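Local coordinates for protein uroporphyrinogen III cosynthase (HemD) (Helicobacter pylori, PDB 3P9Z) that probably catalyses the cyclisation of the linear tetrapyrrole hydroxymethylbilane to uroporphyrinogen III, with release of water, on the route to protoporphyrin IX, at residues P60-K63 against M64-I68; K147-T150 against L151-N155; T195-Y198 against L199-Q202. One frame throughout, in Å; residues are numbered along the deposited sequence.

How the contacts relate
The three contacts are short-range, each within a single helix or at its start, and they follow one another along the chain without overlap. Contact 1 lies on helix 60-66, contact 2 at the loop leading from strand 135-146 into helix 151-157, and contact 3 on helix 193-201, running to its C-terminal end. Contact 1 stands apart: its centre is about 39 Å from that of contact 2 and about 40 Å from that of contact 3, on the opposite side of the chain's centre from the latter. Contacts 2 and 3 are closer, with centres about 24 Å apart and nearest atoms about 14 Å apart. This spread is consistent with the two-lobed build of uroporphyrinogen-III synthases, in which long strands connect the halves.

Contact 1 of 3, residues P60-K63 against M64-I68; sequences PKLK and MLQNI
Lys63 and Gln66 meet through their polar ends one helical turn apart, where Lys63 NZ donates to Gln66 OE1 at 3.0 Å. The ammonium sits above the amide carbonyl plane, 42° out of it. Lys63 gets there by curling: its chain bends at chi2 (-49°) and again at chi3 (-63°), which curls NZ round to the Gln66 amide and brings CD close to the same oxygen.

Van der Waals contacts flank this bond. Leu62 CG lies 3.8 Å from Gln66 OE1, and Leu62 CD1 rests against the amide carbon. On another side of the helix, in one of two modelled conformers and so with some doubt, the extended selenomethionine Met64 runs back past Pro60, an apolar contact of its CE with Pro60 CB.

Beneath the side chains the backbone follows regular i to i+4 bonding: Met64 N, Leu65 N and Gln66 N donate to Pro60 O, Lys61 O and Leu62 O.

Lys61 NZ leaves the helix for the carbonyls of Leu31 and Leu33. Helix 60-66 packs through Leu65 against Leu52 of helix 46-55 and Leu41 of strand 40-43, while Gln66 touches Leu53 of helix 46-55.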
ATOM      1  N   PRO A  60       2.071  -7.033  25.970  1.00 40.45           N
ATOM      2  CA  PRO A  60       3.310  -7.814  25.917  1.00 39.91           C
ATOM      3  C   PRO A  60       3.496  -8.521  24.564  1.00 39.00           C
ATOM      4  O   PRO A  60       4.629  -8.829  24.192  1.00 39.08           O
ATOM      5  CB  PRO A  60       3.149  -8.845  27.055  1.00 40.30           C
ATOM      6  CG  PRO A  60       1.700  -8.810  27.442  1.00 40.46           C
ATOM      7  CD  PRO A  60       1.217  -7.423  27.113  1.00 40.62           C
ATOM      8  N   LYS A  61       2.405  -8.758  23.833  1.00 37.67           N
ATOM      9  CA  LYS A  61       2.502  -9.391  22.521  1.00 36.41           C
ATOM     10  C   LYS A  61       3.297  -8.523  21.537  1.00 35.38           C
ATOM     11  O   LYS A  61       4.090  -9.041  20.755  1.00 35.14           O
ATOM     12  CB  LYS A  61       1.129  -9.782  21.954  1.00 36.60           C
ATOM     13  CG  LYS A  61       1.227 -10.786  20.778  1.00 36.41           C
ATOM     14  CD  LYS A  61      -0.126 -11.210  20.210  1.00 35.65           C
ATOM     15  CE  LYS A  61      -0.797 -12.256  21.072  1.00 37.22           C
ATOM     16  NZ  LYS A  61      -1.850 -13.024  20.349  1.00 35.74           N
ATOM     17  N   LEU A  62       3.105  -7.209  21.612  1.00 34.22           N
ATOM     18  CA  LEU A  62       3.837  -6.277  20.779  1.00 33.03           C
ATOM     19  C   LEU A  62       5.339  -6.274  21.098  1.00 32.61           C
ATOM     20  O   LEU A  62       6.169  -6.250  20.180  1.00 31.06           O
ATOM     21  CB  LEU A  62       3.259  -4.855  20.889  1.00 33.02           C
ATOM     22  CG  LEU A  62       4.024  -3.736  20.150  1.00 33.10           C
ATOM     23  CD1 LEU A  62       4.124  -4.015  18.639  1.00 32.12           C
ATOM     24  CD2 LEU A  62       3.409  -2.380  20.412  1.00 31.35           C
ATOM     25  N   LYS A  63       5.681  -6.276  22.388  1.00 32.48           N
ATOM     26  CA  LYS A  63       7.079  -6.357  22.800  1.00 32.64           C
ATOM     27  C   LYS A  63       7.731  -7.611  22.233  1.00 32.25           C
ATOM     28  O   LYS A  63       8.842  -7.519  21.689  1.00 31.69           O
ATOM     29  CB  LYS A  63       7.245  -6.313  24.331  1.00 33.68           C
ATOM     30  CG  LYS A  63       6.854  -4.985  25.000  1.00 35.48           C
ATOM     31  CD  LYS A  63       7.474  -3.747  24.311  1.00 39.83           C
ATOM     32  CE  LYS A  63       9.013  -3.724  24.370  1.00 42.17           C
ATOM     33  NZ  LYS A  63       9.591  -3.131  23.119  1.00 41.79           N
HETATM   34  N   MSE A  64       7.053  -8.764  22.345  1.00 31.80           N
HETATM   35  CA  MSE A  64       7.532 -10.022  21.765  0.50 32.48           C
HETATM   36  C   MSE A  64       7.832  -9.849  20.274  1.00 31.42           C
HETATM   37  O   MSE A  64       8.891 -10.237  19.785  1.00 31.21           O
HETATM   38  CB  MSE A  64       6.485 -11.132  21.950  0.50 33.51           C
HETATM   39  CG  MSE A  64       6.216 -11.560  23.400  0.50 37.49           C
HETATM   40 SE   MSE A  64       4.563 -12.613  23.555  0.50 49.55          SE
HETATM   41  CE  MSE A  64       4.460 -12.746  25.509  0.50 45.16           C
ATOM     42  N   LEU A  65       6.851  -9.292  19.557  1.00 30.16           N
ATOM     43  CA  LEU A  65       6.966  -9.060  18.118  1.00 29.19           C
ATOM     44  C   LEU A  65       8.117  -8.109  17.760  1.00 29.03           C
ATOM     45  O   LEU A  65       8.802  -8.301  16.741  1.00 29.23           O
ATOM     46  CB  LEU A  65       5.648  -8.520  17.540  1.00 28.63           C
ATOM     47  CG  LEU A  65       4.485  -9.494  17.322  1.00 27.62           C
ATOM     48  CD1 LEU A  65       3.297  -8.702  16.870  1.00 28.18           C
ATOM     49  CD2 LEU A  65       4.784 -10.588  16.306  1.00 25.81           C
ATOM     50  N   GLN A  66       8.321  -7.088  18.590  1.00 28.12           N
ATOM     51  CA  GLN A  66       9.414  -6.148  18.380  1.00 28.58           C
ATOM     52  C   GLN A  66      10.772  -6.797  18.648  1.00 28.61           C
ATOM     53  O   GLN A  66      11.820  -6.221  18.313  1.00 28.43           O
ATOM     54  CB  GLN A  66       9.236  -4.898  19.247  1.00 28.29           C
ATOM     55  CG  GLN A  66       8.327  -3.861  18.596  1.00 28.53           C
ATOM     56  CD  GLN A  66       7.802  -2.815  19.576  1.00 29.68           C
ATOM     57  OE1 GLN A  66       7.718  -3.048  20.788  1.00 30.71           O
ATOM     58  NE2 GLN A  66       7.434  -1.662  19.049  1.00 29.66           N
ATOM     59  N   ASN A  67      10.732  -7.992  19.239  1.00 27.87           N
ATOM     60  CA  ASN A  67      11.932  -8.745  19.588  1.00 28.38           C
ATOM     61  C   ASN A  67      12.307  -9.830  18.570  1.00 27.34           C
ATOM     62  O   ASN A  67      13.355 -10.438  18.682  1.00 27.76           O
ATOM     63  CB  ASN A  67      11.764  -9.370  20.972  1.00 28.71           C
ATOM     64  CG  ASN A  67      13.076  -9.908  21.535  1.00 32.90           C
ATOM     65  OD1 ASN A  67      14.082  -9.182  21.630  1.00 35.72           O
ATOM     66  ND2 ASN A  67      13.077 -11.187  21.907  1.00 34.36           N
ATOM     67  N   ILE A  68      11.440 -10.079  17.593  1.00 26.36           N
ATOM     68  CA  ILE A  68      11.657 -11.132  16.607  1.00 25.55           C
ATOM     69  C   ILE A  68      12.245 -10.515  15.339  1.00 25.20           C
ATOM     70  O   ILE A  68      11.637  -9.604  14.761  1.00 26.08           O
ATOM     71  CB  ILE A  68      10.346 -11.906  16.290  1.00 25.30           C
ATOM     72  CG1 ILE A  68       9.789 -12.557  17.559  1.00 23.96           C
ATOM     73  CG2 ILE A  68      10.574 -12.942  15.164  1.00 24.49           C
ATOM     74  CD1 ILE A  68       8.316 -13.020  17.459  1.00 22.09           C
TER

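Contact 2 of 3, residues K147-T150 against L151-N155; sequences KHLT and LSEQN
A capping box formed by Thr150 and Glu153 opens helix 151-157, with Thr150 as the N-cap residue, the last of the loop that follows strand 135-146. The two residues exchange bonds between side chain and backbone. Thr150 OG1 accepts from Glu153 N at 3.0 Å, in a nearly straight bond (N-H...O 164°), and in return Thr150 N donates to Glu153 OE1, also at 3.0 Å. The box thereby supplies an acceptor for a first-turn amide, which has no preceding helical carbonyl to bind, and it ties down the N-H of the capping residue itself.

The torsions suit both halves of the exchange. Thr150 holds OG1 between its backbone N and carbonyl carbon (chi1 68°), facing the first turn. Glu153 CG lies anti to its own carbonyl carbon, and the extended chain reaches back along the Thr150 side chain, with Glu153 CG 3.2 Å from Thr150 OG1. The carboxylate is met by Thr150 N from above its plane. Glu153 OE1 also lies close to Leu149, 3.3 Å from Leu149 CA, and touches CD2 of that residue, with the two side chains crossing at about a right angle.

The helix proper starts with the bond from Gln154 N to Thr150 O. On the loop side, Tyr179 OH is hydrogen-bonded to both Lys147 O and Leu149 N, while the Leu149 side chain touches Leu23, which joins the loop to helix 170-179 and to strand 19-28.

Gln154 adds a further link outside the box. Its extended side chain runs back past Thr150, and Gln154 NE2 donates to Leu149 O at 2.9 Å; that oxygen lies in the Gln154 amide plane, whereas the donor stands 51° out of the Leu149 carbonyl plane.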
ATOM      1  N   LYS A 147     -14.109   3.457   1.118  1.00 29.70           N
ATOM      2  CA  LYS A 147     -14.909   4.304   2.021  1.00 30.98           C
ATOM      3  C   LYS A 147     -16.382   4.318   1.619  1.00 31.63           C
ATOM      4  O   LYS A 147     -16.722   4.175   0.440  1.00 31.12           O
ATOM      5  CB  LYS A 147     -14.412   5.750   2.040  1.00 30.61           C
ATOM      6  CG  LYS A 147     -13.102   5.960   2.721  1.00 30.76           C
ATOM      7  CD  LYS A 147     -12.768   7.451   2.778  1.00 28.63           C
ATOM      8  CE  LYS A 147     -11.474   7.667   3.525  1.00 29.43           C
ATOM      9  NZ  LYS A 147     -11.108   9.113   3.535  1.00 31.36           N
ATOM     10  N   HIS A 148     -17.249   4.479   2.612  1.00 32.57           N
ATOM     11  CA  HIS A 148     -18.678   4.642   2.381  1.00 33.50           C
ATOM     12  C   HIS A 148     -18.909   6.133   2.444  1.00 33.32           C
ATOM     13  O   HIS A 148     -18.994   6.687   3.534  1.00 34.20           O
ATOM     14  CB  HIS A 148     -19.479   3.961   3.504  1.00 34.39           C
ATOM     15  CG  HIS A 148     -19.550   2.468   3.394  1.00 37.07           C
ATOM     16  ND1 HIS A 148     -18.598   1.715   2.738  1.00 40.70           N
ATOM     17  CD2 HIS A 148     -20.456   1.586   3.877  1.00 39.70           C
ATOM     18  CE1 HIS A 148     -18.921   0.436   2.812  1.00 41.35           C
ATOM     19  NE2 HIS A 148     -20.043   0.330   3.503  1.00 41.23           N
ATOM     20  N   LEU A 149     -18.979   6.794   1.292  1.00 32.79           N
ATOM     21  CA  LEU A 149     -19.149   8.248   1.261  1.00 31.84           C
ATOM     22  C   LEU A 149     -20.597   8.669   1.073  1.00 31.84           C
ATOM     23  O   LEU A 149     -21.319   8.108   0.233  1.00 31.64           O
ATOM     24  CB  LEU A 149     -18.294   8.895   0.163  1.00 31.92           C
ATOM     25  CG  LEU A 149     -16.797   8.572   0.133  1.00 31.75           C
ATOM     26  CD1 LEU A 149     -16.257   8.871  -1.241  1.00 31.14           C
ATOM     27  CD2 LEU A 149     -16.040   9.334   1.217  1.00 31.05           C
ATOM     28  N   THR A 150     -21.007   9.674   1.844  1.00 31.20           N
ATOM     29  CA  THR A 150     -22.336  10.250   1.723  1.00 31.92           C
ATOM     30  C   THR A 150     -22.433  11.029   0.410  1.00 32.09           C
ATOM     31  O   THR A 150     -21.411  11.331  -0.222  1.00 31.52           O
ATOM     32  CB  THR A 150     -22.621  11.237   2.862  1.00 32.00           C
ATOM     33  OG1 THR A 150     -21.768  12.374   2.695  1.00 32.28           O
ATOM     34  CG2 THR A 150     -22.396  10.584   4.253  1.00 32.02           C
ATOM     35  N   LEU A 151     -23.657  11.344  -0.003  1.00 32.78           N
ATOM     36  CA  LEU A 151     -23.869  12.126  -1.215  1.00 34.22           C
ATOM     37  C   LEU A 151     -23.107  13.433  -1.158  1.00 34.63           C
ATOM     38  O   LEU A 151     -22.434  13.820  -2.120  1.00 35.01           O
ATOM     39  CB  LEU A 151     -25.344  12.440  -1.417  1.00 34.25           C
ATOM     40  CG  LEU A 151     -26.052  11.838  -2.622  1.00 36.62           C
ATOM     41  CD1 LEU A 151     -27.251  12.720  -2.947  1.00 36.42           C
ATOM     42  CD2 LEU A 151     -25.118  11.713  -3.850  1.00 37.77           C
ATOM     43  N   SER A 152     -23.241  14.109  -0.022  1.00 35.22           N
ATOM     44  CA  SER A 152     -22.595  15.383   0.212  1.00 36.33           C
ATOM     45  C   SER A 152     -21.074  15.282   0.093  1.00 36.25           C
ATOM     46  O   SER A 152     -20.453  16.129  -0.542  1.00 36.15           O
ATOM     47  CB  SER A 152     -23.007  15.948   1.578  1.00 36.61           C
ATOM     48  OG  SER A 152     -22.230  17.090   1.870  1.00 38.76           O
ATOM     49  N   GLU A 153     -20.491  14.246   0.696  1.00 36.90           N
ATOM     50  CA  GLU A 153     -19.050  13.975   0.592  1.00 37.34           C
ATOM     51  C   GLU A 153     -18.627  13.768  -0.873  1.00 36.90           C
ATOM     52  O   GLU A 153     -17.606  14.305  -1.305  1.00 36.39           O
ATOM     53  CB  GLU A 153     -18.643  12.791   1.479  1.00 37.65           C
ATOM     54  CG  GLU A 153     -18.643  13.112   2.985  1.00 40.75           C
ATOM     55  CD  GLU A 153     -18.466  11.875   3.895  1.00 44.71           C
ATOM     56  OE1 GLU A 153     -18.628  10.721   3.430  1.00 45.01           O
ATOM     57  OE2 GLU A 153     -18.164  12.066   5.097  1.00 46.59           O
ATOM     58  N   GLN A 154     -19.443  13.041  -1.638  1.00 36.67           N
ATOM     59  CA  GLN A 154     -19.159  12.789  -3.051  1.00 36.78           C
ATOM     60  C   GLN A 154     -19.111  14.058  -3.894  1.00 37.41           C
ATOM     61  O   GLN A 154     -18.183  14.241  -4.690  1.00 37.39           O
ATOM     62  CB  GLN A 154     -20.160  11.797  -3.648  1.00 36.81           C
ATOM     63  CG  GLN A 154     -19.979  10.375  -3.145  1.00 35.53           C
ATOM     64  CD  GLN A 154     -21.126   9.472  -3.530  1.00 36.23           C
ATOM     65  OE1 GLN A 154     -21.546   9.446  -4.688  1.00 35.48           O
ATOM     66  NE2 GLN A 154     -21.632   8.705  -2.562  1.00 34.20           N
ATOM     67  N   ASN A 155     -20.106  14.928  -3.717  1.00 37.81           N
ATOM     68  CA  ASN A 155     -20.183  16.186  -4.469  1.00 38.89           C
ATOM     69  C   ASN A 155     -18.989  17.096  -4.203  1.00 38.69           C
ATOM     70  O   ASN A 155     -18.479  17.733  -5.118  1.00 38.82           O
ATOM     71  CB  ASN A 155     -21.506  16.912  -4.197  1.00 38.95           C
ATOM     72  CG  ASN A 155     -22.717  16.057  -4.544  1.00 41.03           C
ATOM     73  OD1 ASN A 155     -22.684  15.269  -5.494  1.00 43.69           O
ATOM     74  ND2 ASN A 155     -23.791  16.195  -3.767  1.00 42.27           N
TER

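Contact 3 of 3, residues T195-Y198 against L199-Q202; sequences TALY and LQEQ
Different first torsions bring Tyr198 and Gln202 together at the end of helix 193-201. Tyr198 places CG on the far side of CB from its backbone N (chi1 170°), which carries the ring along the helix toward its C-terminal end, while Gln202 sets CG beside its own N and then bends at chi2 (-49°), turning its amide back under the ring. The result is a CH-pi contact: Gln202 CG lies over one face of the Tyr198 ring, 4.1 Å from the ring centroid and offset toward the rim.

The amide continues along the ring, with Gln202 OE1 3.6 Å from Tyr198 CE1 and the two planes only 18° apart, so the flat groups lie almost parallel. Glu201 relates to the same ring differently. Its carboxylate is steeply turned to the ring, and Glu201 OE1 lies obliquely to it, 4.0 Å from Tyr198 CD1. Around the helix from there, Leu197 and Gln200 run alongside each other, Leu197 CD2 reaching the amide oxygen of Gln200.

Backbone bonds carry the helix through this stretch. Leu199 N to Thr195 O is nearly straight at the hydrogen, and Gln200 N and Glu201 N continue the i to i+4 series with Ala196 O and Leu197 O. The last bond, Gln202 N to Tyr198 O, is longer at 3.2 Å and closes the series at the residue whose CG touches the ring.

The helix connects strands 187-190 and 206-208 in a beta-alpha-beta crossover. Ala196 touches both of these strands, Thr195 and Leu199 reach Phe167 of strand 164-167, and the Tyr198 ring packs against Ile170, Ala173 and Lys174 of helix 170-179.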
ATOM      1  N   THR A 195      -0.900  -0.021 -12.466  1.00 23.75           N
ATOM      2  CA  THR A 195      -2.034   0.918 -12.366  1.00 23.50           C
ATOM      3  C   THR A 195      -2.582   1.249 -13.759  1.00 23.80           C
ATOM      4  O   THR A 195      -3.790   1.155 -14.006  1.00 23.43           O
ATOM      5  CB  THR A 195      -1.611   2.210 -11.669  1.00 23.71           C
ATOM      6  OG1 THR A 195      -1.333   1.919 -10.290  1.00 25.76           O
ATOM      7  CG2 THR A 195      -2.728   3.296 -11.774  1.00 21.93           C
ATOM      8  N   ALA A 196      -1.676   1.602 -14.664  1.00 23.29           N
ATOM      9  CA  ALA A 196      -2.051   1.990 -16.017  1.00 23.78           C
ATOM     10  C   ALA A 196      -2.776   0.875 -16.767  1.00 23.58           C
ATOM     11  O   ALA A 196      -3.747   1.137 -17.467  1.00 23.78           O
ATOM     12  CB  ALA A 196      -0.827   2.457 -16.786  1.00 22.84           C
ATOM     13  N   LEU A 197      -2.307  -0.362 -16.608  1.00 23.54           N
ATOM     14  CA  LEU A 197      -2.896  -1.487 -17.334  1.00 24.24           C
ATOM     15  C   LEU A 197      -4.248  -1.900 -16.748  1.00 24.32           C
ATOM     16  O   LEU A 197      -5.130  -2.399 -17.464  1.00 24.18           O
ATOM     17  CB  LEU A 197      -1.911  -2.669 -17.420  1.00 24.31           C
ATOM     18  CG  LEU A 197      -0.666  -2.379 -18.283  1.00 24.27           C
ATOM     19  CD1 LEU A 197       0.382  -3.496 -18.196  1.00 24.54           C
ATOM     20  CD2 LEU A 197      -1.062  -2.155 -19.732  1.00 19.92           C
ATOM     21  N   TYR A 198      -4.418  -1.661 -15.452  1.00 24.45           N
ATOM     22  CA  TYR A 198      -5.737  -1.811 -14.840  1.00 23.97           C
ATOM     23  C   TYR A 198      -6.714  -0.791 -15.435  1.00 23.65           C
ATOM     24  O   TYR A 198      -7.805  -1.152 -15.889  1.00 23.14           O
ATOM     25  CB  TYR A 198      -5.672  -1.658 -13.320  1.00 24.59           C
ATOM     26  CG  TYR A 198      -7.061  -1.566 -12.747  1.00 26.06           C
ATOM     27  CD1 TYR A 198      -7.814  -2.722 -12.527  1.00 26.58           C
ATOM     28  CD2 TYR A 198      -7.649  -0.326 -12.503  1.00 25.91           C
ATOM     29  CE1 TYR A 198      -9.124  -2.646 -12.031  1.00 30.02           C
ATOM     30  CE2 TYR A 198      -8.971  -0.235 -12.014  1.00 28.96           C
ATOM     31  CZ  TYR A 198      -9.685  -1.397 -11.780  1.00 29.86           C
ATOM     32  OH  TYR A 198     -10.964  -1.324 -11.300  1.00 32.76           O
ATOM     33  N   LEU A 199      -6.324   0.484 -15.437  1.00 22.94           N
ATOM     34  CA  LEU A 199      -7.129   1.525 -16.086  1.00 23.26           C
ATOM     35  C   LEU A 199      -7.473   1.207 -17.552  1.00 23.24           C
ATOM     36  O   LEU A 199      -8.602   1.401 -18.002  1.00 22.12           O
ATOM     37  CB  LEU A 199      -6.437   2.895 -15.994  1.00 22.64           C
ATOM     38  CG  LEU A 199      -6.473   3.529 -14.596  1.00 23.27           C
ATOM     39  CD1 LEU A 199      -5.562   4.751 -14.528  1.00 21.67           C
ATOM     40  CD2 LEU A 199      -7.894   3.907 -14.206  1.00 22.44           C
ATOM     41  N   GLN A 200      -6.486   0.723 -18.293  1.00 24.18           N
ATOM     42  CA  GLN A 200      -6.695   0.394 -19.706  1.00 25.67           C
ATOM     43  C   GLN A 200      -7.702  -0.766 -19.880  1.00 26.37           C
ATOM     44  O   GLN A 200      -8.486  -0.778 -20.832  1.00 26.42           O
ATOM     45  CB  GLN A 200      -5.344   0.061 -20.326  1.00 25.58           C
ATOM     46  CG  GLN A 200      -5.380  -0.350 -21.776  1.00 27.94           C
ATOM     47  CD  GLN A 200      -3.983  -0.608 -22.306  1.00 30.69           C
ATOM     48  OE1 GLN A 200      -3.082   0.237 -22.182  1.00 30.00           O
ATOM     49  NE2 GLN A 200      -3.792  -1.780 -22.890  1.00 32.37           N
ATOM     50  N   GLU A 201      -7.684  -1.723 -18.947  1.00 27.20           N
ATOM     51  CA  GLU A 201      -8.671  -2.804 -18.905  1.00 28.79           C
ATOM     52  C   GLU A 201     -10.073  -2.202 -18.775  1.00 28.37           C
ATOM     53  O   GLU A 201     -11.038  -2.718 -19.342  1.00 27.95           O
ATOM     54  CB  GLU A 201      -8.357  -3.765 -17.736  1.00 29.76           C
ATOM     55  CG  GLU A 201      -9.445  -4.829 -17.432  1.00 34.56           C
ATOM     56  CD  GLU A 201      -9.136  -5.688 -16.192  1.00 39.86           C
ATOM     57  OE1 GLU A 201      -8.116  -5.432 -15.507  1.00 41.73           O
ATOM     58  OE2 GLU A 201      -9.920  -6.622 -15.901  1.00 41.54           O
ATOM     59  N   GLN A 202     -10.164  -1.089 -18.041  1.00 28.40           N
ATOM     60  CA  GLN A 202     -11.428  -0.388 -17.841  1.00 28.45           C
ATOM     61  C   GLN A 202     -11.749   0.540 -19.018  1.00 28.07           C
ATOM     62  O   GLN A 202     -12.723   1.274 -18.977  1.00 28.56           O
ATOM     63  CB  GLN A 202     -11.410   0.413 -16.525  1.00 28.61           C
ATOM     64  CG  GLN A 202     -11.022  -0.383 -15.249  1.00 29.38           C
ATOM     65  CD  GLN A 202     -11.781  -1.703 -15.079  1.00 32.23           C
ATOM     66  OE1 GLN A 202     -11.179  -2.769 -15.019  1.00 35.47           O
ATOM     67  NE2 GLN A 202     -13.100  -1.630 -14.990  1.00 33.06           N
TER